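Local coordinates for flagellar hook-associated protein 2 (Helicobacter pylori, PDB 6IWY) that caps the growing flagellar filament, promoting polymerization of flagellin at its tip and keeping unassembled subunits from leaking out, at residues A[41-46]-A[123-128]; A[154-159]-A[231-236]; A[252-257]-A[311-316]. One frame throughout, in Å; residues are numbered along the deposited sequence.

Contact 1. Residues A[41-46]-A[123-128]; sequences DINELG and NRVYFG
The Phe127 ring meets the amide of Asn43 at its edge, Asn43 CG lying in the ring plane 4.0 Å from CE1 of Phe127. The two side chains approach tip to tip with amide and ring planes 85° apart, so the amide stands nearly upright against the rim. Over one face of the ring, displaced toward the rim, sits CG1 of Val125 from the same segment; Leu45 CD1 approaches obliquely from the other side of the ring plane, 4.3 Å from Phe127 CE2. Nearby, Tyr126 OH lies over one face of the Arg124 guanidinium, and both groups bond to Asp212, Arg124 through a salt bridge.

The polar centre is Asp41. Its OD1 accepts a hydrogen bond from Asn43 ND2 at 2.7 Å, met on the anti side and 24° out of the carboxylate plane, and a weak one from Val125 N at 3.2 Å. Asn43 CG, anti to its carbonyl carbon (chi1 -57°), carries an amide that also reaches Val114 O and Asn361. Asn43 ND2 further packs 3.8 Å from CB of Val125.

No backbone-to-backbone hydrogen bond joins 41-46 to 123-128, although they run in similar directions: the link between the four-stranded sheet containing 42-49 and the three-stranded sheet edged by 126-127 runs through side chains, one of which accepts from the main chain. Since Ala365 N donates to Asp41 OD2, three N-H groups, one of them weakly, serve one buried carboxylate, an arrangement consistent with a charged aspartate whose polar grip complements the apolar contact around Phe127.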
ATOM      1  N   ASP A  41      -8.443   0.468  11.866  1.00 49.14           N
ATOM      2  CA  ASP A  41      -8.726  -0.130  10.570  1.00 48.47           C
ATOM      3  C   ASP A  41      -8.893  -1.642  10.740  1.00 47.90           C
ATOM      4  O   ASP A  41      -8.219  -2.247  11.559  1.00 49.75           O
ATOM      5  CB  ASP A  41      -7.535   0.160   9.642  1.00 49.06           C
ATOM      6  CG  ASP A  41      -7.939   0.397   8.192  1.00 50.40           C
ATOM      7  OD1 ASP A  41      -7.435  -0.370   7.332  1.00 53.60           O
ATOM      8  OD2 ASP A  41      -8.719   1.350   7.905  1.00 52.73           O
ATOM      9  N   ILE A  42      -9.773  -2.271   9.978  1.00 46.58           N
ATOM     10  CA  ILE A  42      -9.882  -3.723  10.042  1.00 46.25           C
ATOM     11  C   ILE A  42      -9.954  -4.262   8.645  1.00 45.05           C
ATOM     12  O   ILE A  42     -10.861  -3.925   7.923  1.00 45.40           O
ATOM     13  CB  ILE A  42     -11.137  -4.218  10.822  1.00 46.80           C
ATOM     14  CG1 ILE A  42     -11.084  -3.778  12.288  1.00 47.42           C
ATOM     15  CG2 ILE A  42     -11.247  -5.757  10.762  1.00 45.01           C
ATOM     16  CD1 ILE A  42     -12.396  -4.009  13.011  1.00 47.49           C
ATOM     17  N   ASN A  43      -9.000  -5.106   8.278  1.00 44.84           N
ATOM     18  CA  ASN A  43      -8.918  -5.624   6.922  1.00 43.76           C
ATOM     19  C   ASN A  43      -8.760  -7.099   6.924  1.00 44.66           C
ATOM     20  O   ASN A  43      -8.097  -7.675   7.820  1.00 46.96           O
ATOM     21  CB  ASN A  43      -7.687  -5.084   6.230  1.00 43.44           C
ATOM     22  CG  ASN A  43      -7.658  -3.604   6.196  1.00 42.85           C
ATOM     23  OD1 ASN A  43      -8.388  -2.988   5.421  1.00 45.26           O
ATOM     24  ND2 ASN A  43      -6.830  -3.009   7.032  1.00 35.11           N
ATOM     25  N   GLU A  44      -9.340  -7.722   5.919  1.00 43.95           N
ATOM     26  CA  GLU A  44      -9.045  -9.104   5.647  1.00 44.78           C
ATOM     27  C   GLU A  44      -7.960  -9.089   4.619  1.00 44.45           C
ATOM     28  O   GLU A  44      -8.021  -8.305   3.704  1.00 44.19           O
ATOM     29  CB  GLU A  44     -10.251  -9.819   5.065  1.00 44.70           C
ATOM     30  CG  GLU A  44     -11.356 -10.047   6.040  1.00 45.82           C
ATOM     31  CD  GLU A  44     -12.612 -10.426   5.343  1.00 48.43           C
ATOM     32  OE1 GLU A  44     -12.580 -10.520   4.097  1.00 49.35           O
ATOM     33  OE2 GLU A  44     -13.641 -10.609   6.023  1.00 52.23           O
ATOM     34  N   LEU A  45      -6.995  -9.974   4.748  1.00 45.46           N
ATOM     35  CA  LEU A  45      -5.960 -10.126   3.741  1.00 46.13           C
ATOM     36  C   LEU A  45      -5.737 -11.631   3.509  1.00 47.86           C
ATOM     37  O   LEU A  45      -5.549 -12.369   4.452  1.00 49.61           O
ATOM     38  CB  LEU A  45      -4.669  -9.451   4.224  1.00 46.21           C
ATOM     39  CG  LEU A  45      -3.391  -9.642   3.404  1.00 46.33           C
ATOM     40  CD1 LEU A  45      -3.399  -8.742   2.168  1.00 45.43           C
ATOM     41  CD2 LEU A  45      -2.118  -9.410   4.248  1.00 45.94           C
ATOM     42  N   GLY A  46      -5.782 -12.081   2.261  1.00 48.13           N
ATOM     43  CA  GLY A  46      -5.380 -13.431   1.938  1.00 49.12           C
ATOM     44  C   GLY A  46      -6.598 -14.304   1.897  1.00 49.90           C
ATOM     45  O   GLY A  46      -7.715 -13.827   2.144  1.00 49.33           O
ATOM     46  N   ASN A 123      -4.688   6.256  10.202  1.00 56.99           N
ATOM     47  CA  ASN A 123      -4.319   4.839  10.297  1.00 55.26           C
ATOM     48  C   ASN A 123      -5.011   3.949   9.307  1.00 51.89           C
ATOM     49  O   ASN A 123      -5.102   2.758   9.516  1.00 50.74           O
ATOM     50  CB  ASN A 123      -4.503   4.310  11.725  1.00 56.37           C
ATOM     51  CG  ASN A 123      -3.470   4.873  12.675  1.00 59.71           C
ATOM     52  OD1 ASN A 123      -2.364   4.340  12.786  1.00 61.92           O
ATOM     53  ND2 ASN A 123      -3.815   5.972  13.343  1.00 60.88           N
ATOM     54  N   ARG A 124      -5.473   4.500   8.201  1.00 50.92           N
ATOM     55  CA  ARG A 124      -6.041   3.632   7.182  1.00 48.81           C
ATOM     56  C   ARG A 124      -4.860   2.837   6.666  1.00 48.28           C
ATOM     57  O   ARG A 124      -3.736   3.343   6.716  1.00 50.07           O
ATOM     58  CB  ARG A 124      -6.756   4.430   6.121  1.00 48.50           C
ATOM     59  CG  ARG A 124      -8.002   5.086   6.689  1.00 49.85           C
ATOM     60  CD  ARG A 124      -8.751   5.882   5.665  1.00 52.30           C
ATOM     61  NE  ARG A 124      -9.422   5.034   4.676  1.00 54.35           N
ATOM     62  CZ  ARG A 124     -10.088   5.493   3.612  1.00 58.11           C
ATOM     63  NH1 ARG A 124     -10.183   6.804   3.390  1.00 57.54           N
ATOM     64  NH2 ARG A 124     -10.686   4.626   2.770  1.00 60.00           N
ATOM     65  N   VAL A 125      -5.073   1.577   6.289  1.00 46.17           N
ATOM     66  CA  VAL A 125      -4.007   0.789   5.676  1.00 45.25           C
ATOM     67  C   VAL A 125      -4.192   0.723   4.154  1.00 43.90           C
ATOM     68  O   VAL A 125      -5.187   0.254   3.661  1.00 43.22           O
ATOM     69  CB  VAL A 125      -3.940  -0.615   6.224  1.00 44.42           C
ATOM     70  CG1 VAL A 125      -2.906  -1.386   5.467  1.00 47.18           C
ATOM     71  CG2 VAL A 125      -3.570  -0.631   7.697  1.00 45.67           C
ATOM     72  N   TYR A 126      -3.223   1.203   3.405  1.00 44.34           N
ATOM     73  CA  TYR A 126      -3.333   1.203   1.964  1.00 43.82           C
ATOM     74  C   TYR A 126      -2.374   0.163   1.490  1.00 43.76           C
ATOM     75  O   TYR A 126      -1.195   0.316   1.692  1.00 45.75           O
ATOM     76  CB  TYR A 126      -2.994   2.566   1.391  1.00 44.78           C
ATOM     77  CG  TYR A 126      -4.041   3.578   1.722  1.00 45.46           C
ATOM     78  CD1 TYR A 126      -3.871   4.475   2.764  1.00 48.62           C
ATOM     79  CD2 TYR A 126      -5.220   3.608   1.026  1.00 45.66           C
ATOM     80  CE1 TYR A 126      -4.870   5.398   3.083  1.00 50.38           C
ATOM     81  CE2 TYR A 126      -6.209   4.504   1.329  1.00 47.82           C
ATOM     82  CZ  TYR A 126      -6.033   5.397   2.359  1.00 50.17           C
ATOM     83  OH  TYR A 126      -7.046   6.285   2.633  1.00 54.08           O
ATOM     84  N   PHE A 127      -2.879  -0.909   0.890  1.00 42.65           N
ATOM     85  CA  PHE A 127      -2.031  -1.974   0.389  1.00 41.72           C
ATOM     86  C   PHE A 127      -1.532  -1.577  -0.975  1.00 41.79           C
ATOM     87  O   PHE A 127      -2.192  -0.842  -1.668  1.00 40.82           O
ATOM     88  CB  PHE A 127      -2.819  -3.284   0.312  1.00 40.97           C
ATOM     89  CG  PHE A 127      -3.234  -3.784   1.644  1.00 40.13           C
ATOM     90  CD1 PHE A 127      -4.519  -3.576   2.105  1.00 39.53           C
ATOM     91  CD2 PHE A 127      -2.321  -4.420   2.461  1.00 38.92           C
ATOM     92  CE1 PHE A 127      -4.882  -4.015   3.358  1.00 40.79           C
ATOM     93  CE2 PHE A 127      -2.663  -4.849   3.713  1.00 39.22           C
ATOM     94  CZ  PHE A 127      -3.941  -4.643   4.173  1.00 41.00           C
ATOM     95  N   GLY A 128      -0.331  -2.029  -1.316  1.00 42.99           N
ATOM     96  CA  GLY A 128       0.236  -1.816  -2.640  1.00 44.51           C
ATOM     97  C   GLY A 128       0.931  -0.468  -2.735  1.00 46.34           C
ATOM     98  O   GLY A 128       1.634  -0.077  -1.817  1.00 48.41           O
TER

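Contact 2. Residues A[154-159]-A[231-236]; sequences SLNLKG and EVKGSK
Strands 154-158 and 231-233 pair as antiparallel neighbours, Ser154 facing Lys233 and Asn156 facing Glu231, at one margin of a four-stranded sheet. Strand 230-233 is one of the two edge strands of this sheet within the chain, though Val232 has a further backbone bond with Thr245, while 154-158 is an inner strand whose other side is bonded to 164-173. The segments are 72 residues apart in sequence, so this is a long-range pairing and not a hairpin.

Two hydrogen-bonded pairs carry the ladder. Ser154 N donates to Lys233 O at 2.7 Å and Lys233 N returns a bond to Ser154 O at 2.8 Å, the latter almost straight at 174°. Asn156 N gives 2.7 Å to Glu231 O, and Glu231 N gives 2.9 Å to Asn156 O. Between them lies the non-hydrogen-bonded pair Leu155-Val232, where CA-H groups point at the carbonyls instead: Leu155 CA is 3.5 Å from Glu231 O.

The two faces differ sharply. Asn156 and Glu231 run alongside each other, with CB of Asn156 3.7 Å from CB of Glu231 and amide and carboxylate planes 34° apart. Diagonally, the Lys233 chain kinks, and its turn at chi3 (50°) places CE within 3.6 Å of Asn156 OD1. Ser154 OG, on the same face, hydrogen-bonds Glu166 of the adjoining strand. On the opposite face, Leu155 CD2 approaches Val232 CG2 at 4.2 Å; both side chains also touch Ile222, and Leu155 meets Met190 of helix 179-196. One polar and one apolar face, the latter packed beneath a helix, is the alternation typical of an antiparallel sheet in a two-layer alpha/beta arrangement.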
ATOM      1  N   SER A 154      -1.791  14.424 -16.050  1.00 41.21           N
ATOM      2  CA  SER A 154      -2.306  13.091 -16.392  1.00 40.66           C
ATOM      3  C   SER A 154      -1.831  12.055 -15.389  1.00 40.24           C
ATOM      4  O   SER A 154      -0.765  12.189 -14.816  1.00 40.20           O
ATOM      5  CB  SER A 154      -1.888  12.664 -17.787  1.00 41.12           C
ATOM      6  OG  SER A 154      -0.570  12.188 -17.790  1.00 41.30           O
ATOM      7  N   LEU A 155      -2.670  11.047 -15.192  1.00 40.21           N
ATOM      8  CA  LEU A 155      -2.436   9.950 -14.265  1.00 40.47           C
ATOM      9  C   LEU A 155      -1.934   8.760 -15.064  1.00 41.75           C
ATOM     10  O   LEU A 155      -2.645   8.275 -15.972  1.00 42.20           O
ATOM     11  CB  LEU A 155      -3.756   9.522 -13.613  1.00 40.15           C
ATOM     12  CG  LEU A 155      -4.121  10.106 -12.273  1.00 39.56           C
ATOM     13  CD1 LEU A 155      -5.525   9.740 -11.964  1.00 36.90           C
ATOM     14  CD2 LEU A 155      -3.153   9.502 -11.246  1.00 42.36           C
ATOM     15  N   ASN A 156      -0.750   8.269 -14.713  1.00 42.37           N
ATOM     16  CA  ASN A 156      -0.206   7.057 -15.299  1.00 42.96           C
ATOM     17  C   ASN A 156      -0.328   5.899 -14.329  1.00 42.34           C
ATOM     18  O   ASN A 156       0.331   5.885 -13.284  1.00 41.94           O
ATOM     19  CB  ASN A 156       1.243   7.243 -15.639  1.00 44.91           C
ATOM     20  CG  ASN A 156       1.515   6.981 -17.057  1.00 50.26           C
ATOM     21  OD1 ASN A 156       1.300   7.873 -17.909  1.00 61.41           O
ATOM     22  ND2 ASN A 156       1.977   5.773 -17.369  1.00 51.10           N
ATOM     23  N   LEU A 157      -1.185   4.937 -14.687  1.00 41.89           N
ATOM     24  CA  LEU A 157      -1.483   3.777 -13.881  1.00 41.32           C
ATOM     25  C   LEU A 157      -1.371   2.551 -14.745  1.00 42.73           C
ATOM     26  O   LEU A 157      -1.450   2.653 -15.986  1.00 42.99           O
ATOM     27  CB  LEU A 157      -2.905   3.860 -13.367  1.00 40.33           C
ATOM     28  CG  LEU A 157      -3.176   4.953 -12.344  1.00 39.81           C
ATOM     29  CD1 LEU A 157      -4.610   5.501 -12.487  1.00 40.96           C
ATOM     30  CD2 LEU A 157      -2.980   4.365 -10.991  1.00 39.88           C
ATOM     31  N   LYS A 158      -1.222   1.399 -14.080  1.00 42.95           N
ATOM     32  CA  LYS A 158      -1.228   0.106 -14.735  1.00 44.52           C
ATOM     33  C   LYS A 158      -2.662  -0.313 -15.018  1.00 43.86           C
ATOM     34  O   LYS A 158      -3.487  -0.305 -14.135  1.00 42.98           O
ATOM     35  CB  LYS A 158      -0.560  -0.947 -13.855  1.00 46.15           C
ATOM     36  CG  LYS A 158      -0.236  -2.199 -14.603  1.00 49.99           C
ATOM     37  CD  LYS A 158       0.556  -3.197 -13.775  1.00 54.87           C
ATOM     38  CE  LYS A 158      -0.313  -4.002 -12.800  1.00 56.45           C
ATOM     39  NZ  LYS A 158       0.219  -5.393 -12.696  1.00 60.94           N
ATOM     40  N   GLY A 159      -2.952  -0.692 -16.249  1.00 45.05           N
ATOM     41  CA  GLY A 159      -4.316  -1.046 -16.655  1.00 45.41           C
ATOM     42  C   GLY A 159      -4.688  -2.517 -16.525  1.00 47.16           C
ATOM     43  O   GLY A 159      -3.877  -3.377 -16.230  1.00 47.49           O
ATOM     44  N   GLU A 231       2.063   7.399 -11.530  1.00 41.40           N
ATOM     45  CA  GLU A 231       2.695   8.675 -11.857  1.00 43.42           C
ATOM     46  C   GLU A 231       1.658   9.754 -12.096  1.00 42.98           C
ATOM     47  O   GLU A 231       0.638   9.511 -12.721  1.00 42.09           O
ATOM     48  CB  GLU A 231       3.539   8.583 -13.118  1.00 44.76           C
ATOM     49  CG  GLU A 231       4.523   7.431 -13.128  1.00 51.40           C
ATOM     50  CD  GLU A 231       5.431   7.380 -14.392  1.00 59.10           C
ATOM     51  OE1 GLU A 231       6.403   6.561 -14.387  1.00 62.80           O
ATOM     52  OE2 GLU A 231       5.164   8.129 -15.383  1.00 61.30           O
ATOM     53  N   VAL A 232       1.936  10.951 -11.592  1.00 44.47           N
ATOM     54  CA  VAL A 232       1.149  12.123 -11.889  1.00 44.54           C
ATOM     55  C   VAL A 232       2.060  13.012 -12.697  1.00 46.53           C
ATOM     56  O   VAL A 232       3.032  13.535 -12.189  1.00 48.61           O
ATOM     57  CB  VAL A 232       0.729  12.837 -10.609  1.00 45.29           C
ATOM     58  CG1 VAL A 232      -0.115  14.105 -10.913  1.00 43.55           C
ATOM     59  CG2 VAL A 232       0.001  11.855  -9.699  1.00 44.36           C
ATOM     60  N   LYS A 233       1.748  13.154 -13.972  1.00 47.14           N
ATOM     61  CA  LYS A 233       2.598  13.849 -14.915  1.00 48.57           C
ATOM     62  C   LYS A 233       1.917  15.085 -15.463  1.00 48.34           C
ATOM     63  O   LYS A 233       0.715  15.227 -15.399  1.00 46.87           O
ATOM     64  CB  LYS A 233       2.919  12.913 -16.079  1.00 49.09           C
ATOM     65  CG  LYS A 233       4.023  11.924 -15.770  1.00 51.94           C
ATOM     66  CD  LYS A 233       3.816  10.572 -16.474  1.00 55.22           C
ATOM     67  CE  LYS A 233       3.533  10.674 -17.999  1.00 57.86           C
ATOM     68  NZ  LYS A 233       4.693  11.244 -18.779  1.00 60.54           N
ATOM     69  N   GLY A 234       2.719  15.970 -16.027  1.00 49.65           N
ATOM     70  CA  GLY A 234       2.206  17.172 -16.606  1.00 50.37           C
ATOM     71  C   GLY A 234       2.815  18.436 -16.032  1.00 52.17           C
ATOM     72  O   GLY A 234       3.323  18.461 -14.911  1.00 52.92           O
ATOM     73  N   SER A 235       2.734  19.488 -16.833  1.00 53.39           N
ATOM     74  CA  SER A 235       3.220  20.794 -16.472  1.00 55.44           C
ATOM     75  C   SER A 235       2.552  21.309 -15.220  1.00 55.06           C
ATOM     76  O   SER A 235       3.165  22.087 -14.485  1.00 58.37           O
ATOM     77  CB  SER A 235       3.043  21.793 -17.632  1.00 57.34           C
ATOM     78  OG  SER A 235       1.687  21.996 -17.965  1.00 57.29           O
ATOM     79  N   LYS A 236       1.338  20.862 -14.927  1.00 52.35           N
ATOM     80  CA  LYS A 236       0.675  21.287 -13.688  1.00 51.98           C
ATOM     81  C   LYS A 236       0.539  20.261 -12.547  1.00 50.04           C
ATOM     82  O   LYS A 236      -0.242  20.495 -11.629  1.00 50.36           O
ATOM     83  CB  LYS A 236      -0.689  21.873 -14.023  1.00 52.33           C
ATOM     84  CG  LYS A 236      -0.599  23.049 -14.943  1.00 53.91           C
ATOM     85  CD  LYS A 236      -1.937  23.735 -15.109  1.00 54.72           C
ATOM     86  CE  LYS A 236      -1.779  25.017 -15.931  1.00 56.17           C
ATOM     87  NZ  LYS A 236      -3.092  25.569 -16.343  1.00 56.81           N
TER

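Contact 3. Residues A[252-257]-A[311-316]; sequences LLKSSR and EGKLVI
Ser255 grips the carbonyl of Leu314 twice: its backbone N donates to Leu314 O at 3.0 Å, and its OG donates to the same oxygen at 3.1 Å. The backbone bond is nearly straight (168°). The hydroxyl comes in at a lower angle, 116° at the oxygen, and OG, anti to the carbonyl carbon (chi1 -41°), lies beside the backbone N with which it shares the acceptor. Ser255 OG also has a weak bond with Leu339 O. Farther along, Ile316 N donates to Leu253 O at 2.9 Å, while the return bond from Leu253 N to Ile316 O is weak at 3.1 Å. Leu252 N is satisfied outside the pair by Asn317 OD1.

At the other end, the extended chain of Lys313 delivers NZ to Ser256 O, 3.2 Å away and well above the carbonyl plane. Lys254 NZ and Glu311 OE1 stay 4.2 Å apart, beyond a salt bridge. Apolar contact comes from Leu253 CD2, 3.8 Å from Ile316 CD1, beside Leu323.

Short strand 253-254 thus flanks strand 314-318 of the flagellin hook IN motif. Backbone polarity is met chiefly by main-chain partners, and the serine and lysine extend the hydrogen bonding beyond the short ladder.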
ATOM      1  N   LEU A 252      13.199  -6.424  -6.714  1.00 57.16           N
ATOM      2  CA  LEU A 252      12.710  -7.790  -6.458  1.00 55.71           C
ATOM      3  C   LEU A 252      13.532  -8.648  -5.488  1.00 52.74           C
ATOM      4  O   LEU A 252      12.994  -9.344  -4.633  1.00 53.92           O
ATOM      5  CB  LEU A 252      12.652  -8.527  -7.793  1.00 54.38           C
ATOM      6  CG  LEU A 252      12.176  -9.967  -7.763  1.00 55.47           C
ATOM      7  CD1 LEU A 252      10.689  -9.968  -7.514  1.00 59.30           C
ATOM      8  CD2 LEU A 252      12.530 -10.663  -9.067  1.00 54.85           C
ATOM      9  N   LEU A 253      14.834  -8.663  -5.679  1.00 48.91           N
ATOM     10  CA  LEU A 253      15.697  -9.541  -4.921  1.00 46.74           C
ATOM     11  C   LEU A 253      16.930  -8.769  -4.584  1.00 45.74           C
ATOM     12  O   LEU A 253      17.495  -8.090  -5.409  1.00 43.90           O
ATOM     13  CB  LEU A 253      16.055 -10.797  -5.722  1.00 44.63           C
ATOM     14  CG  LEU A 253      17.052 -11.788  -5.089  1.00 45.38           C
ATOM     15  CD1 LEU A 253      16.708 -12.104  -3.614  1.00 47.92           C
ATOM     16  CD2 LEU A 253      17.159 -13.108  -5.914  1.00 46.06           C
ATOM     17  N   LYS A 254      17.350  -8.877  -3.341  1.00 47.65           N
ATOM     18  CA  LYS A 254      18.562  -8.217  -2.882  1.00 48.19           C
ATOM     19  C   LYS A 254      19.278  -9.248  -2.063  1.00 46.90           C
ATOM     20  O   LYS A 254      18.668  -9.805  -1.190  1.00 47.77           O
ATOM     21  CB  LYS A 254      18.191  -6.972  -2.055  1.00 51.92           C
ATOM     22  CG  LYS A 254      19.289  -6.471  -1.090  1.00 55.93           C
ATOM     23  CD  LYS A 254      19.257  -4.953  -0.926  1.00 61.78           C
ATOM     24  CE  LYS A 254      19.507  -4.528   0.498  1.00 68.28           C
ATOM     25  NZ  LYS A 254      18.327  -4.848   1.327  1.00 71.17           N
ATOM     26  N   SER A 255      20.543  -9.510  -2.355  1.00 46.00           N
ATOM     27  CA  SER A 255      21.318 -10.467  -1.556  1.00 47.38           C
ATOM     28  C   SER A 255      21.254 -10.163  -0.072  1.00 50.53           C
ATOM     29  O   SER A 255      21.112  -9.005   0.330  1.00 52.78           O
ATOM     30  CB  SER A 255      22.787 -10.432  -1.917  1.00 47.85           C
ATOM     31  OG  SER A 255      22.925 -10.313  -3.300  1.00 48.74           O
ATOM     32  N   SER A 256      21.367 -11.210   0.737  1.00 51.14           N
ATOM     33  CA  SER A 256      21.464 -11.043   2.198  1.00 55.56           C
ATOM     34  C   SER A 256      22.800 -10.478   2.636  1.00 57.64           C
ATOM     35  O   SER A 256      22.902  -9.902   3.690  1.00 62.21           O
ATOM     36  CB  SER A 256      21.283 -12.373   2.904  1.00 55.61           C
ATOM     37  OG  SER A 256      19.910 -12.676   3.012  1.00 59.61           O
ATOM     38  N   ARG A 257      23.815 -10.690   1.817  1.00 55.64           N
ATOM     39  CA  ARG A 257      25.181 -10.412   2.161  1.00 58.69           C
ATOM     40  C   ARG A 257      25.874  -9.882   0.916  1.00 57.24           C
ATOM     41  O   ARG A 257      25.462 -10.186  -0.188  1.00 54.12           O
ATOM     42  CB  ARG A 257      25.856 -11.716   2.563  1.00 59.27           C
ATOM     43  CG  ARG A 257      25.285 -12.414   3.821  1.00 61.74           C
ATOM     44  CD  ARG A 257      25.484 -11.599   5.107  1.00 67.95           C
ATOM     45  NE  ARG A 257      26.050 -12.426   6.178  1.00 71.15           N
ATOM     46  CZ  ARG A 257      27.159 -12.156   6.865  1.00 76.13           C
ATOM     47  NH1 ARG A 257      27.873 -11.048   6.671  1.00 79.58           N
ATOM     48  NH2 ARG A 257      27.552 -13.010   7.778  1.00 79.28           N
ATOM     49  N   GLU A 311      25.067  -0.116  -0.529  1.00 81.40           N
ATOM     50  CA  GLU A 311      25.711  -1.025   0.416  1.00 82.09           C
ATOM     51  C   GLU A 311      26.623  -2.080  -0.252  1.00 77.43           C
ATOM     52  O   GLU A 311      27.147  -2.952   0.437  1.00 76.74           O
ATOM     53  CB  GLU A 311      24.645  -1.817   1.188  1.00 79.97           C
ATOM     54  CG  GLU A 311      23.540  -1.024   1.879  1.00 85.27           C
ATOM     55  CD  GLU A 311      22.599  -1.947   2.678  1.00 85.86           C
ATOM     56  OE1 GLU A 311      21.998  -2.881   2.062  1.00 79.62           O
ATOM     57  OE2 GLU A 311      22.473  -1.736   3.918  1.00 91.75           O
ATOM     58  N   GLY A 312      26.768  -2.037  -1.578  1.00 73.68           N
ATOM     59  CA  GLY A 312      27.580  -3.019  -2.316  1.00 70.07           C
ATOM     60  C   GLY A 312      26.893  -4.350  -2.605  1.00 63.03           C
ATOM     61  O   GLY A 312      27.540  -5.322  -3.001  1.00 61.40           O
ATOM     62  N   LYS A 313      25.578  -4.411  -2.429  1.00 59.45           N
ATOM     63  CA  LYS A 313      24.854  -5.680  -2.591  1.00 53.48           C
ATOM     64  C   LYS A 313      24.238  -5.893  -4.002  1.00 49.28           C
ATOM     65  O   LYS A 313      23.792  -4.951  -4.666  1.00 49.43           O
ATOM     66  CB  LYS A 313      23.802  -5.816  -1.483  1.00 53.45           C
ATOM     67  CG  LYS A 313      24.440  -6.114  -0.129  1.00 56.23           C
ATOM     68  CD  LYS A 313      23.422  -6.268   0.991  1.00 57.75           C
ATOM     69  CE  LYS A 313      24.125  -6.692   2.280  1.00 62.41           C
ATOM     70  NZ  LYS A 313      23.289  -6.687   3.526  1.00 67.12           N
ATOM     71  N   LEU A 314      24.252  -7.145  -4.453  1.00 45.51           N
ATOM     72  CA  LEU A 314      23.619  -7.534  -5.705  1.00 41.97           C
ATOM     73  C   LEU A 314      22.116  -7.343  -5.589  1.00 40.02           C
ATOM     74  O   LEU A 314      21.493  -7.891  -4.673  1.00 40.31           O
ATOM     75  CB  LEU A 314      23.911  -8.999  -5.994  1.00 40.00           C
ATOM     76  CG  LEU A 314      23.444  -9.560  -7.323  1.00 40.58           C
ATOM     77  CD1 LEU A 314      24.147  -8.851  -8.472  1.00 39.89           C
ATOM     78  CD2 LEU A 314      23.722 -11.094  -7.357  1.00 39.92           C
ATOM     79  N   VAL A 315      21.535  -6.559  -6.491  1.00 39.01           N
ATOM     80  CA  VAL A 315      20.093  -6.472  -6.601  1.00 37.25           C
ATOM     81  C   VAL A 315      19.712  -7.008  -7.963  1.00 35.95           C
ATOM     82  O   VAL A 315      20.224  -6.557  -8.948  1.00 36.92           O
ATOM     83  CB  VAL A 315      19.604  -5.041  -6.423  1.00 40.16           C
ATOM     84  CG1 VAL A 315      18.099  -4.979  -6.564  1.00 38.99           C
ATOM     85  CG2 VAL A 315      20.028  -4.505  -5.064  1.00 40.46           C
ATOM     86  N   ILE A 316      18.858  -8.018  -8.012  1.00 35.49           N
ATOM     87  CA  ILE A 316      18.383  -8.575  -9.266  1.00 35.38           C
ATOM     88  C   ILE A 316      16.896  -8.246  -9.450  1.00 36.69           C
ATOM     89  O   ILE A 316      16.103  -8.355  -8.527  1.00 37.36           O
ATOM     90  CB  ILE A 316      18.485 -10.088  -9.304  1.00 34.92           C
ATOM     91  CG1 ILE A 316      19.852 -10.584  -8.815  1.00 35.81           C
ATOM     92  CG2 ILE A 316      18.242 -10.573 -10.688  1.00 35.33           C
ATOM     93  CD1 ILE A 316      19.804 -12.041  -8.389  1.00 34.81           C
TER

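The three contacts illustrate two ways of joining distant parts of one chain: contacts 2 and 3 pair antiparallel strands within a sheet, whereas contact 1 links two sheets without main-chain pairing. They follow one another in series, each closing before the next opens. Their centres are well separated, 25 Å between contacts 1 and 2, 28 Å between 1 and 3, and 30 Å between 2 and 3. Nor do they touch: nearest atoms are about 10, 14 and 13 Å apart, respectively. Contact 1 is the most central, its centre 8 Å from that of the chain, against 23 Å for contact 3.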